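Long-range contacts in aminopeptidase N family protein (Idiomarina loihiensis L2TR, PDB 4FGM), which probably acts as a zinc-dependent M61-family aminopeptidase that removes amino-terminal residues from peptides, with zinc and maleic acid bound at its active site: residues I2-T7 against L121-H126; V18-E23 against V81-Q86; L60-K65 against W72-S77; Y85-W90 against T109-A114. All blocks are in the same frame, centred on the assembly; numbering follows the deposited sequence.

Contact 1 of 4, residues I2-T7 against L121-H126; sequences IAYDIT and LPCELH
Y4 and C123 meet on the buried face of two parallel strands, where C123 SG lies at the edge of the Y4 ring, 3.9 Å from Y4 CE2, a sulfur-aromatic contact. A chi1 of -66° sets Y4 CG beside the backbone N and anti to the carbonyl carbon; E124 O lies in the plane of the ring at its edge, 3.6 Å from Y4 CD2. Further along this face the I6 and L125 methyls touch, CD1 to CD1 at 4.0 Å. Five backbone bonds join the strands, from I2 N to P122 O through to I6 N to H126 O; four are nearly straight and Y4 N to E124 O is the more bent one, which supports a regular parallel pairing.

The other face, carrying A3, D5, E124 and H126, is partly exposed, and its side-chain contacts are more polar. Here the D5 carboxylate lies beside H126, with OD2 3.4 Å from H126 CB and the two planes 21° apart; its hydrogen bond goes to H128 NE2. A3 CB comes no closer than 4.1 Å to H126 NE2.

Strand 2-10 runs between strands 123-127 and 15-22, while the buried face packs on L163 and Y160 of helix 160-163 and on helix 108-111.

Contact 2 of 4, residues V18-E23 against V81-Q86; sequences VSLTIE and VTVHYQ
V18 and Y85 meet with distinct first torsions: V18 CG1 is anti to the backbone N (chi1 -176°), while Y85 CG stands between its backbone N and carbonyl carbon (chi1 54°), and the ring beyond it turns one face to V18. V18 CB sits over that face, 3.9 Å from the centroid and offset toward the rim, a CH-pi contact; V18 CG1 lies 3.5 Å from Y85 CZ. Beyond this pair, L20 CB and V83 CB approach to 4.2 Å on the same buried face.

The partly exposed face is more polar. S19 OG meets H84 ND1 at 2.9 Å, near the plane of the imidazole, in a hydrogen bond. H84 NE2 is bonded in turn to E56, so the ring is held at both nitrogens and its rotation is fixed. T21 and T82 lie side by side, but their OG1 atoms are 3.8 Å apart and make no bond.

Six backbone bonds, paired at V18-Y85, L20-V83 and I22-V81, establish the antiparallel register; the strand axes run 165° apart. Strand 15-22 lies between strands 2-10 and 81-91, strand 53-57 continues the pairing beyond 81-91, and L31 of strand 30-32 packs on L20, I22 and V83.

Contact 3 of 4, residues L60-K65 against W72-S77; sequences LSLPVK and WQLARS
P63 and A75, V64 and L74, and K65 and Q73 face one another in an antiparallel hairpin whose backbones are joined by A75 N to P63 O and by a reciprocal K65-Q73 pair, with N-H...O angles from 148° to 164°. V64 and L74 form the non-hydrogen-bonded pair, and V64 CA points its hydrogen at Q73 O.

V64 packs against two residues of the other strand: its CG2, anti to the backbone N, touches L74 CD2 at 3.9 Å and W72 CB at 4.0 Å. Toward the open end of the hairpin, A75 CB rests against two consecutive residues, with L62 CD1 and P63 CD each 3.7 Å from it. L62 CG is anti to its backbone N (chi1 -178°). The second methyl of this leucine, CD2, lies 3.7 Å from A75 O. The face with K65 and Q73 is more exposed; K65 CG and Q73 CB are 4.4 Å apart, and the lysine chain bends repeatedly beyond CG.

R76 forms a salt bridge with D27, NH1 to OD2, and S77 OG is hydrogen-bonded to S57. Strand 60-68 also pairs with strand 53-57 and strand 71-74 with strand 30-32, while L62 and L74 pack inward on V81 of strand 81-91.

Contact 4 of 4, residues Y85-W90 against T109-A114; sequences YQVYAW and TSLCLA
Y85 OH is gripped by two backbone groups, one at the end of helix 108-111 and one just beyond it: it donates to L111 O at 2.6 Å and accepts from L113 N at 3.0 Å. The second bond is nearly straight, with an N-H...O angle of 165°. The first meets the L111 carbonyl at a C=O...O angle of 142°, and L111 O lies in the plane of the tyrosine ring at its edge.

Packing contacts flank these bonds. L113 CD1 comes to 3.6 Å from Y85 CE1, while L113 CG approaches the hydroxyl itself. Two residues further along the strand, V87 CG1, anti to its backbone N (chi1 -179°), rests 3.8 Å from L111 CD1 and 3.7 Å from S110 O.

Around the turn, L113 O accepts from Y4 OH and C112 O is bonded to Y160 OH, so three tyrosine hydroxyls serve consecutive backbone positions. The chemistry implies that one buried phenol, acting as both donor and acceptor, satisfies a carbonyl and an N-H on either side of C112, where the chain leaves the helix, and ties that turn to strand 81-91.

In the fold
All four contacts belong to the M61 N-terminal domain. Along the chain, contact 1 spans the other three, contact 3 lies within the span of contact 2, and contact 4 starts where contact 2 ends, at Y85 and Q86. Contacts 1 and 2 have centres 9 Å apart and meet through paired strands 2-10 and 15-22; contacts 2 and 4 share strand 81-91, their centres 12 Å apart. Contact 3 joins contact 2 through V81 packing on L62, with centres 11 Å apart. L113 meets both Y4 and W72, so contact 4 links contacts 1 and 3, about 10 Å apart at nearest atoms. Strands distant in sequence are thus tied into one beta region away from the zinc site.

Contact 1 of 4, residues I2-T7 against L121-H126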
loop_
_atom_site.group_PDB
_atom_site.type_symbol
_atom_site.label_atom_id
_atom_site.label_comp_id
_atom_site.label_asym_id
_atom_site.label_seq_id
_atom_site.Cartn_x
_atom_site.Cartn_y
_atom_site.Cartn_z
ATOM N N ILE A 2 -6.473 22.008 -21.724
ATOM C CA ILE A 2 -7.211 22.452 -20.544
ATOM C C ILE A 2 -6.225 23.055 -19.551
ATOM O O ILE A 2 -5.142 22.496 -19.327
ATOM C CB ILE A 2 -7.951 21.266 -19.879
ATOM C CG1 ILE A 2 -8.863 20.586 -20.902
ATOM C CG2 ILE A 2 -8.742 21.750 -18.676
ATOM C CD1 ILE A 2 -9.829 21.530 -21.583
ATOM N N ALA A 3 -6.590 24.185 -18.954
ATOM C CA ALA A 3 -5.691 24.856 -18.013
ATOM C C ALA A 3 -6.202 24.861 -16.578
ATOM O O ALA A 3 -7.364 25.185 -16.313
ATOM C CB ALA A 3 -5.429 26.286 -18.480
ATOM N N TYR A 4 -5.320 24.504 -15.652
ATOM C CA TYR A 4 -5.666 24.460 -14.237
ATOM C C TYR A 4 -4.776 25.396 -13.431
ATOM O O TYR A 4 -3.558 25.346 -13.545
ATOM C CB TYR A 4 -5.493 23.034 -13.699
ATOM C CG TYR A 4 -6.438 22.013 -14.287
ATOM C CD1 TYR A 4 -7.698 21.804 -13.737
ATOM C CD2 TYR A 4 -6.070 21.248 -15.386
ATOM C CE1 TYR A 4 -8.565 20.853 -14.264
ATOM C CE2 TYR A 4 -6.931 20.296 -15.922
ATOM C CZ TYR A 4 -8.176 20.105 -15.357
ATOM O OH TYR A 4 -9.038 19.172 -15.891
ATOM N N ASP A 5 -5.385 26.258 -12.627
ATOM C CA ASP A 5 -4.623 27.159 -11.768
ATOM C C ASP A 5 -4.899 26.784 -10.325
ATOM O O ASP A 5 -6.054 26.785 -9.890
ATOM C CB ASP A 5 -5.013 28.619 -11.990
ATOM C CG ASP A 5 -4.290 29.232 -13.154
ATOM O OD1 ASP A 5 -4.823 29.168 -14.284
ATOM O OD2 ASP A 5 -3.175 29.760 -12.939
ATOM N N ILE A 6 -3.845 26.450 -9.588
ATOM C CA ILE A 6 -4.000 26.072 -8.189
ATOM C C ILE A 6 -3.195 26.955 -7.253
ATOM O O ILE A 6 -2.016 27.256 -7.500
ATOM C CB ILE A 6 -3.573 24.606 -7.941
ATOM C CG1 ILE A 6 -4.449 23.653 -8.756
ATOM C CG2 ILE A 6 -3.700 24.277 -6.469
ATOM C CD1 ILE A 6 -3.972 22.210 -8.720
ATOM N N THR A 7 -3.841 27.364 -6.169
ATOM C CA THR A 7 -3.179 28.194 -5.180
ATOM C C THR A 7 -3.557 27.735 -3.780
ATOM O O THR A 7 -4.736 27.557 -3.480
ATOM C CB THR A 7 -3.582 29.692 -5.338
ATOM O OG1 THR A 7 -3.274 30.139 -6.664
ATOM C CG2 THR A 7 -2.839 30.560 -4.335
ATOM N N LEU A 121 -7.091 15.444 -24.044
ATOM C CA LEU A 121 -6.258 16.583 -24.401
ATOM C C LEU A 121 -5.273 16.913 -23.280
ATOM O O LEU A 121 -5.491 16.559 -22.115
ATOM C CB LEU A 121 -7.134 17.804 -24.684
ATOM C CG LEU A 121 -8.175 17.618 -25.792
ATOM C CD1 LEU A 121 -9.047 18.868 -25.902
ATOM C CD2 LEU A 121 -7.466 17.318 -27.108
ATOM N N PRO A 122 -4.169 17.595 -23.625
ATOM C CA PRO A 122 -3.141 17.980 -22.658
ATOM C C PRO A 122 -3.699 18.845 -21.534
ATOM O O PRO A 122 -4.645 19.616 -21.732
ATOM C CB PRO A 122 -2.131 18.738 -23.514
ATOM C CG PRO A 122 -2.249 18.060 -24.839
ATOM C CD PRO A 122 -3.741 17.923 -24.995
ATOM N N CYS A 123 -3.102 18.707 -20.354
ATOM C CA CYS A 123 -3.509 19.477 -19.191
ATOM C C CYS A 123 -2.337 20.275 -18.653
ATOM O O CYS A 123 -1.272 19.727 -18.381
ATOM C CB CYS A 123 -4.033 18.553 -18.094
ATOM S SG CYS A 123 -5.593 17.735 -18.489
ATOM N N GLU A 124 -2.529 21.579 -18.524
ATOM C CA GLU A 124 -1.486 22.432 -17.991
ATOM C C GLU A 124 -1.874 22.772 -16.567
ATOM O O GLU A 124 -3.053 22.964 -16.264
ATOM C CB GLU A 124 -1.347 23.697 -18.835
ATOM C CG GLU A 124 -0.256 23.591 -19.877
ATOM C CD GLU A 124 -0.204 24.781 -20.821
ATOM O OE1 GLU A 124 -0.468 25.919 -20.373
ATOM O OE2 GLU A 124 0.118 24.570 -22.010
ATOM N N LEU A 125 -0.886 22.825 -15.688
ATOM C CA LEU A 125 -1.150 23.129 -14.292
ATOM C C LEU A 125 -0.210 24.230 -13.828
ATOM O O LEU A 125 1.006 24.098 -13.908
ATOM C CB LEU A 125 -0.977 21.862 -13.434
ATOM C CG LEU A 125 -1.392 21.901 -11.958
ATOM C CD1 LEU A 125 -1.593 20.487 -11.440
ATOM C CD2 LEU A 125 -0.336 22.608 -11.145
ATOM N N HIS A 126 -0.788 25.321 -13.350
ATOM C CA HIS A 126 -0.010 26.450 -12.871
ATOM C C HIS A 126 -0.134 26.492 -11.349
ATOM O O HIS A 126 -1.195 26.832 -10.826
ATOM C CB HIS A 126 -0.556 27.741 -13.484
ATOM C CG HIS A 126 -0.864 27.630 -14.949
ATOM N ND1 HIS A 126 0.099 27.756 -15.929
ATOM C CD2 HIS A 126 -2.025 27.363 -15.598
ATOM C CE1 HIS A 126 -0.454 27.573 -17.114
ATOM N NE2 HIS A 126 -1.742 27.332 -16.942
#

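Contact 2 of 4, residues V18-E23 against V81-Q86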
loop_
_atom_site.group_PDB
_atom_site.type_symbol
_atom_site.label_atom_id
_atom_site.label_comp_id
_atom_site.label_asym_id
_atom_site.label_seq_id
_atom_site.Cartn_x
_atom_site.Cartn_y
_atom_site.Cartn_z
ATOM N N VAL A 18 -8.985 26.797 -6.755
ATOM C CA VAL A 18 -8.746 26.155 -8.037
ATOM C C VAL A 18 -9.546 26.815 -9.151
ATOM O O VAL A 18 -10.725 27.148 -8.980
ATOM C CB VAL A 18 -9.108 24.652 -7.996
ATOM C CG1 VAL A 18 -8.762 24.002 -9.321
ATOM C CG2 VAL A 18 -8.362 23.961 -6.860
ATOM N N SER A 19 -8.877 27.015 -10.282
ATOM C CA SER A 19 -9.486 27.600 -11.466
ATOM C C SER A 19 -9.242 26.650 -12.618
ATOM O O SER A 19 -8.183 26.022 -12.729
ATOM C CB SER A 19 -8.879 28.964 -11.801
ATOM O OG SER A 19 -9.415 29.979 -10.973
ATOM N N LEU A 20 -10.236 26.557 -13.481
ATOM C CA LEU A 20 -10.180 25.680 -14.628
ATOM C C LEU A 20 -10.627 26.506 -15.828
ATOM O O LEU A 20 -11.708 27.101 -15.810
ATOM C CB LEU A 20 -11.124 24.502 -14.377
ATOM C CG LEU A 20 -11.524 23.599 -15.528
ATOM C CD1 LEU A 20 -10.318 22.878 -16.066
ATOM C CD2 LEU A 20 -12.550 22.614 -15.030
ATOM N N THR A 21 -9.791 26.563 -16.858
ATOM C CA THR A 21 -10.133 27.335 -18.039
ATOM C C THR A 21 -10.294 26.479 -19.293
ATOM O O THR A 21 -9.344 25.861 -19.782
ATOM C CB THR A 21 -9.084 28.430 -18.279
ATOM O OG1 THR A 21 -8.938 29.199 -17.079
ATOM C CG2 THR A 21 -9.523 29.358 -19.408
ATOM N N ILE A 22 -11.517 26.454 -19.807
ATOM C CA ILE A 22 -11.835 25.678 -20.995
ATOM C C ILE A 22 -11.997 26.627 -22.169
ATOM O O ILE A 22 -12.937 27.425 -22.194
ATOM C CB ILE A 22 -13.139 24.892 -20.793
ATOM C CG1 ILE A 22 -13.083 24.140 -19.459
ATOM C CG2 ILE A 22 -13.335 23.922 -21.944
ATOM C CD1 ILE A 22 -14.439 23.755 -18.912
ATOM N N GLU A 23 -11.075 26.540 -23.128
ATOM C CA GLU A 23 -11.079 27.400 -24.314
ATOM C C GLU A 23 -12.387 27.282 -25.084
ATOM O O GLU A 23 -12.978 28.285 -25.485
ATOM C CB GLU A 23 -9.899 27.033 -25.225
ATOM C CG GLU A 23 -9.767 27.860 -26.505
ATOM C CD GLU A 23 -9.452 29.324 -26.241
ATOM O OE1 GLU A 23 -9.081 29.658 -25.093
ATOM O OE2 GLU A 23 -9.564 30.138 -27.187
ATOM N N VAL A 81 -14.603 29.379 -21.104
ATOM C CA VAL A 81 -15.223 29.426 -19.785
ATOM C C VAL A 81 -14.199 29.132 -18.695
ATOM O O VAL A 81 -13.294 28.303 -18.869
ATOM C CB VAL A 81 -16.390 28.412 -19.672
ATOM C CG1 VAL A 81 -16.904 28.360 -18.240
ATOM C CG2 VAL A 81 -17.525 28.811 -20.611
ATOM N N THR A 82 -14.338 29.837 -17.580
ATOM C CA THR A 82 -13.461 29.669 -16.432
ATOM C C THR A 82 -14.318 29.222 -15.249
ATOM O O THR A 82 -15.304 29.868 -14.905
ATOM C CB THR A 82 -12.740 30.988 -16.070
ATOM O OG1 THR A 82 -11.971 31.433 -17.193
ATOM C CG2 THR A 82 -11.796 30.776 -14.889
ATOM N N VAL A 83 -13.943 28.102 -14.644
ATOM C CA VAL A 83 -14.671 27.558 -13.504
ATOM C C VAL A 83 -13.819 27.758 -12.258
ATOM O O VAL A 83 -12.641 27.421 -12.252
ATOM C CB VAL A 83 -14.949 26.054 -13.713
ATOM C CG1 VAL A 83 -15.819 25.509 -12.588
ATOM C CG2 VAL A 83 -15.614 25.843 -15.069
ATOM N N HIS A 84 -14.413 28.321 -11.213
ATOM C CA HIS A 84 -13.696 28.577 -9.967
ATOM C C HIS A 84 -14.291 27.776 -8.817
ATOM O O HIS A 84 -15.505 27.637 -8.714
ATOM C CB HIS A 84 -13.793 30.055 -9.578
ATOM C CG HIS A 84 -13.281 31.006 -10.611
ATOM N ND1 HIS A 84 -11.942 31.300 -10.761
ATOM C CD2 HIS A 84 -13.936 31.772 -11.515
ATOM C CE1 HIS A 84 -11.796 32.208 -11.709
ATOM N NE2 HIS A 84 -12.992 32.512 -12.183
ATOM N N TYR A 85 -13.431 27.253 -7.951
ATOM C CA TYR A 85 -13.886 26.538 -6.763
ATOM C C TYR A 85 -12.752 26.398 -5.768
ATOM O O TYR A 85 -11.588 26.648 -6.092
ATOM C CB TYR A 85 -14.470 25.148 -7.091
ATOM C CG TYR A 85 -13.579 24.230 -7.894
ATOM C CD1 TYR A 85 -13.593 24.260 -9.288
ATOM C CD2 TYR A 85 -12.722 23.321 -7.264
ATOM C CE1 TYR A 85 -12.779 23.408 -10.039
ATOM C CE2 TYR A 85 -11.894 22.461 -8.010
ATOM C CZ TYR A 85 -11.934 22.516 -9.395
ATOM O OH TYR A 85 -11.128 21.694 -10.152
ATOM N N GLN A 86 -13.110 26.034 -4.541
ATOM C CA GLN A 86 -12.136 25.818 -3.482
ATOM C C GLN A 86 -12.174 24.337 -3.148
ATOM O O GLN A 86 -13.165 23.652 -3.424
ATOM C CB GLN A 86 -12.503 26.601 -2.227
ATOM C CG GLN A 86 -12.460 28.094 -2.382
ATOM C CD GLN A 86 -12.475 28.786 -1.044
ATOM O OE1 GLN A 86 -13.407 28.626 -0.264
ATOM N NE2 GLN A 86 -11.431 29.554 -0.764
#

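Contact 3 of 4, residues L60-K65 against W72-S77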
loop_
_atom_site.group_PDB
_atom_site.type_symbol
_atom_site.label_atom_id
_atom_site.label_comp_id
_atom_site.label_asym_id
_atom_site.label_seq_id
_atom_site.Cartn_x
_atom_site.Cartn_y
_atom_site.Cartn_z
ATOM N N LEU A 60 -19.075 37.671 -17.697
ATOM C CA LEU A 60 -20.373 37.517 -17.040
ATOM C C LEU A 60 -20.440 36.190 -16.310
ATOM O O LEU A 60 -19.868 35.197 -16.764
ATOM C CB LEU A 60 -21.502 37.584 -18.077
ATOM C CG LEU A 60 -21.590 38.890 -18.870
ATOM C CD1 LEU A 60 -22.636 38.773 -19.965
ATOM C CD2 LEU A 60 -21.922 40.027 -17.915
ATOM N N SER A 61 -21.130 36.166 -15.176
ATOM C CA SER A 61 -21.248 34.917 -14.438
ATOM C C SER A 61 -21.980 33.952 -15.355
ATOM O O SER A 61 -22.878 34.350 -16.097
ATOM C CB SER A 61 -22.039 35.109 -13.140
ATOM O OG SER A 61 -23.403 35.364 -13.403
ATOM N N LEU A 62 -21.570 32.692 -15.331
ATOM C CA LEU A 62 -22.201 31.679 -16.166
ATOM C C LEU A 62 -22.888 30.665 -15.266
ATOM O O LEU A 62 -22.313 30.202 -14.284
ATOM C CB LEU A 62 -21.156 30.975 -17.037
ATOM C CG LEU A 62 -21.659 29.902 -18.006
ATOM C CD1 LEU A 62 -22.578 30.525 -19.048
ATOM C CD2 LEU A 62 -20.474 29.246 -18.683
ATOM N N PRO A 63 -24.137 30.318 -15.581
ATOM C CA PRO A 63 -24.868 29.346 -14.764
ATOM C C PRO A 63 -24.246 27.954 -14.830
ATOM O O PRO A 63 -23.798 27.504 -15.888
ATOM C CB PRO A 63 -26.271 29.371 -15.363
ATOM C CG PRO A 63 -26.371 30.762 -15.939
ATOM C CD PRO A 63 -25.024 30.930 -16.583
ATOM N N VAL A 64 -24.218 27.282 -13.686
ATOM C CA VAL A 64 -23.683 25.929 -13.594
ATOM C C VAL A 64 -24.464 25.216 -12.503
ATOM O O VAL A 64 -24.678 25.782 -11.435
ATOM C CB VAL A 64 -22.182 25.938 -13.226
ATOM C CG1 VAL A 64 -21.965 26.714 -11.942
ATOM C CG2 VAL A 64 -21.680 24.519 -13.075
ATOM N N LYS A 65 -24.916 23.995 -12.769
ATOM C CA LYS A 65 -25.661 23.244 -11.762
ATOM C C LYS A 65 -24.986 21.904 -11.527
ATOM O O LYS A 65 -24.394 21.327 -12.445
ATOM C CB LYS A 65 -27.115 23.004 -12.196
ATOM C CG LYS A 65 -27.260 22.107 -13.411
ATOM C CD LYS A 65 -28.515 21.232 -13.348
ATOM C CE LYS A 65 -29.751 21.901 -13.934
ATOM N NZ LYS A 65 -30.187 23.101 -13.168
ATOM N N TRP A 72 -20.926 18.260 -12.738
ATOM C CA TRP A 72 -21.543 19.565 -12.940
ATOM C C TRP A 72 -21.839 19.787 -14.420
ATOM O O TRP A 72 -21.170 19.214 -15.288
ATOM C CB TRP A 72 -20.613 20.676 -12.440
ATOM C CG TRP A 72 -20.520 20.786 -10.952
ATOM C CD1 TRP A 72 -21.202 21.649 -10.148
ATOM C CD2 TRP A 72 -19.705 19.991 -10.088
ATOM N NE1 TRP A 72 -20.861 21.445 -8.832
ATOM C CE2 TRP A 72 -19.941 20.432 -8.768
ATOM C CE3 TRP A 72 -18.793 18.951 -10.301
ATOM C CZ2 TRP A 72 -19.302 19.867 -7.665
ATOM C CZ3 TRP A 72 -18.157 18.388 -9.204
ATOM C CH2 TRP A 72 -18.414 18.850 -7.901
ATOM N N GLN A 73 -22.842 20.619 -14.700
ATOM C CA GLN A 73 -23.213 20.936 -16.078
ATOM C C GLN A 73 -23.233 22.453 -16.263
ATOM O O GLN A 73 -23.915 23.171 -15.522
ATOM C CB GLN A 73 -24.581 20.349 -16.415
ATOM C CG GLN A 73 -24.941 20.453 -17.891
ATOM C CD GLN A 73 -26.248 19.756 -18.229
ATOM O OE1 GLN A 73 -27.316 20.129 -17.740
ATOM N NE2 GLN A 73 -26.169 18.735 -19.072
ATOM N N LEU A 74 -22.472 22.929 -17.248
ATOM C CA LEU A 74 -22.354 24.357 -17.545
ATOM C C LEU A 74 -23.380 24.842 -18.555
ATOM O O LEU A 74 -23.794 24.093 -19.443
ATOM C CB LEU A 74 -20.966 24.671 -18.114
ATOM C CG LEU A 74 -19.704 24.503 -17.272
ATOM C CD1 LEU A 74 -18.495 24.553 -18.190
ATOM C CD2 LEU A 74 -19.628 25.593 -16.205
ATOM N N ALA A 75 -23.784 26.101 -18.427
ATOM C CA ALA A 75 -24.721 26.674 -19.381
ATOM C C ALA A 75 -23.903 26.867 -20.664
ATOM O O ALA A 75 -22.669 26.932 -20.617
ATOM C CB ALA A 75 -25.243 28.008 -18.874
ATOM N N ARG A 76 -24.585 26.935 -21.804
ATOM C CA ARG A 76 -23.925 27.119 -23.096
ATOM C C ARG A 76 -23.170 28.438 -23.185
ATOM O O ARG A 76 -23.571 29.440 -22.585
ATOM C CB ARG A 76 -24.954 27.097 -24.222
ATOM C CG ARG A 76 -25.615 25.769 -24.470
ATOM C CD ARG A 76 -26.838 25.951 -25.354
ATOM N NE ARG A 76 -27.400 24.669 -25.759
ATOM C CZ ARG A 76 -26.836 23.861 -26.649
ATOM N NH1 ARG A 76 -25.693 24.210 -27.231
ATOM N NH2 ARG A 76 -27.405 22.702 -26.950
ATOM N N SER A 77 -22.083 28.446 -23.948
ATOM C CA SER A 77 -21.314 29.665 -24.126
ATOM C C SER A 77 -20.504 29.611 -25.409
ATOM O O SER A 77 -19.955 28.571 -25.755
ATOM C CB SER A 77 -20.383 29.893 -22.938
ATOM O OG SER A 77 -19.586 31.050 -23.150
#

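Contact 4 of 4, residues Y85-W90 against T109-A114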
loop_
_atom_site.group_PDB
_atom_site.type_symbol
_atom_site.label_atom_id
_atom_site.label_comp_id
_atom_site.label_asym_id
_atom_site.label_seq_id
_atom_site.Cartn_x
_atom_site.Cartn_y
_atom_site.Cartn_z
ATOM N N TYR A 85 -13.431 27.253 -7.951
ATOM C CA TYR A 85 -13.886 26.538 -6.763
ATOM C C TYR A 85 -12.752 26.398 -5.768
ATOM O O TYR A 85 -11.588 26.648 -6.092
ATOM C CB TYR A 85 -14.470 25.148 -7.091
ATOM C CG TYR A 85 -13.579 24.230 -7.894
ATOM C CD1 TYR A 85 -13.593 24.260 -9.288
ATOM C CD2 TYR A 85 -12.722 23.321 -7.264
ATOM C CE1 TYR A 85 -12.779 23.408 -10.039
ATOM C CE2 TYR A 85 -11.894 22.461 -8.010
ATOM C CZ TYR A 85 -11.934 22.516 -9.395
ATOM O OH TYR A 85 -11.128 21.694 -10.152
ATOM N N GLN A 86 -13.110 26.034 -4.541
ATOM C CA GLN A 86 -12.136 25.818 -3.482
ATOM C C GLN A 86 -12.174 24.337 -3.148
ATOM O O GLN A 86 -13.165 23.652 -3.424
ATOM C CB GLN A 86 -12.503 26.601 -2.227
ATOM C CG GLN A 86 -12.460 28.094 -2.382
ATOM C CD GLN A 86 -12.475 28.786 -1.044
ATOM O OE1 GLN A 86 -13.407 28.626 -0.264
ATOM N NE2 GLN A 86 -11.431 29.554 -0.764
ATOM N N VAL A 87 -11.098 23.846 -2.553
ATOM C CA VAL A 87 -11.041 22.450 -2.170
ATOM C C VAL A 87 -10.570 22.339 -0.719
ATOM O O VAL A 87 -9.540 22.921 -0.349
ATOM C CB VAL A 87 -10.084 21.670 -3.087
ATOM C CG1 VAL A 87 -10.062 20.209 -2.689
ATOM C CG2 VAL A 87 -10.526 21.816 -4.531
ATOM N N TYR A 88 -11.336 21.608 0.095
ATOM C CA TYR A 88 -10.994 21.410 1.505
ATOM C C TYR A 88 -10.005 20.253 1.588
ATOM O O TYR A 88 -10.327 19.138 1.192
ATOM C CB TYR A 88 -12.239 21.077 2.325
ATOM C CG TYR A 88 -11.951 20.904 3.799
ATOM C CD1 TYR A 88 -11.588 21.993 4.594
ATOM C CD2 TYR A 88 -12.048 19.649 4.405
ATOM C CE1 TYR A 88 -11.333 21.838 5.956
ATOM C CE2 TYR A 88 -11.795 19.484 5.766
ATOM C CZ TYR A 88 -11.442 20.584 6.537
ATOM O OH TYR A 88 -11.232 20.432 7.888
ATOM N N ALA A 89 -8.814 20.517 2.111
ATOM C CA ALA A 89 -7.776 19.499 2.197
ATOM C C ALA A 89 -7.283 19.248 3.616
ATOM O O ALA A 89 -6.304 19.854 4.055
ATOM C CB ALA A 89 -6.599 19.896 1.308
ATOM N N TRP A 90 -7.948 18.336 4.318
ATOM C CA TRP A 90 -7.570 18.001 5.682
ATOM C C TRP A 90 -7.551 16.489 5.921
ATOM O O TRP A 90 -8.106 15.995 6.904
ATOM C CB TRP A 90 -8.525 18.668 6.673
ATOM C CG TRP A 90 -7.959 18.780 8.052
ATOM C CD1 TRP A 90 -8.570 18.434 9.219
ATOM C CD2 TRP A 90 -6.663 19.271 8.408
ATOM N NE1 TRP A 90 -7.734 18.673 10.283
ATOM C CE2 TRP A 90 -6.554 19.186 9.812
ATOM C CE3 TRP A 90 -5.575 19.764 7.673
ATOM C CZ2 TRP A 90 -5.412 19.589 10.500
ATOM C CZ3 TRP A 90 -4.441 20.163 8.353
ATOM C CH2 TRP A 90 -4.365 20.069 9.758
ATOM N N THR A 109 -6.672 14.071 -8.454
ATOM C CA THR A 109 -7.971 13.398 -8.477
ATOM C C THR A 109 -8.869 14.160 -7.503
ATOM O O THR A 109 -10.088 14.114 -7.608
ATOM C CB THR A 109 -7.894 11.940 -7.967
ATOM O OG1 THR A 109 -6.878 11.844 -6.962
ATOM C CG2 THR A 109 -7.613 10.963 -9.108
ATOM N N SER A 110 -8.254 14.859 -6.550
ATOM C CA SER A 110 -9.002 15.627 -5.557
ATOM C C SER A 110 -9.163 17.104 -5.910
ATOM O O SER A 110 -10.123 17.739 -5.493
ATOM C CB SER A 110 -8.330 15.533 -4.175
ATOM O OG SER A 110 -8.553 14.277 -3.567
ATOM N N LEU A 111 -8.225 17.650 -6.675
ATOM C CA LEU A 111 -8.278 19.069 -7.015
ATOM C C LEU A 111 -8.751 19.477 -8.409
ATOM O O LEU A 111 -9.371 20.525 -8.569
ATOM C CB LEU A 111 -6.902 19.699 -6.763
ATOM C CG LEU A 111 -6.630 20.222 -5.343
ATOM C CD1 LEU A 111 -6.774 19.102 -4.331
ATOM C CD2 LEU A 111 -5.248 20.821 -5.282
ATOM N N CYS A 112 -8.484 18.644 -9.409
ATOM C CA CYS A 112 -8.819 18.984 -10.788
ATOM C C CYS A 112 -9.992 18.306 -11.470
ATOM O O CYS A 112 -9.904 17.135 -11.848
ATOM C CB CYS A 112 -7.578 18.769 -11.653
ATOM S SG CYS A 112 -6.163 19.689 -11.077
ATOM N N LEU A 113 -11.077 19.050 -11.661
ATOM C CA LEU A 113 -12.241 18.502 -12.352
ATOM C C LEU A 113 -11.867 18.164 -13.796
ATOM O O LEU A 113 -11.126 18.899 -14.446
ATOM C CB LEU A 113 -13.388 19.512 -12.364
ATOM C CG LEU A 113 -14.081 19.794 -11.033
ATOM C CD1 LEU A 113 -15.120 20.881 -11.235
ATOM C CD2 LEU A 113 -14.731 18.522 -10.507
ATOM N N ALA A 114 -12.370 17.041 -14.290
ATOM C CA ALA A 114 -12.099 16.631 -15.664
ATOM C C ALA A 114 -13.160 17.252 -16.574
ATOM O O ALA A 114 -14.325 17.371 -16.187
ATOM C CB ALA A 114 -12.145 15.113 -15.775
#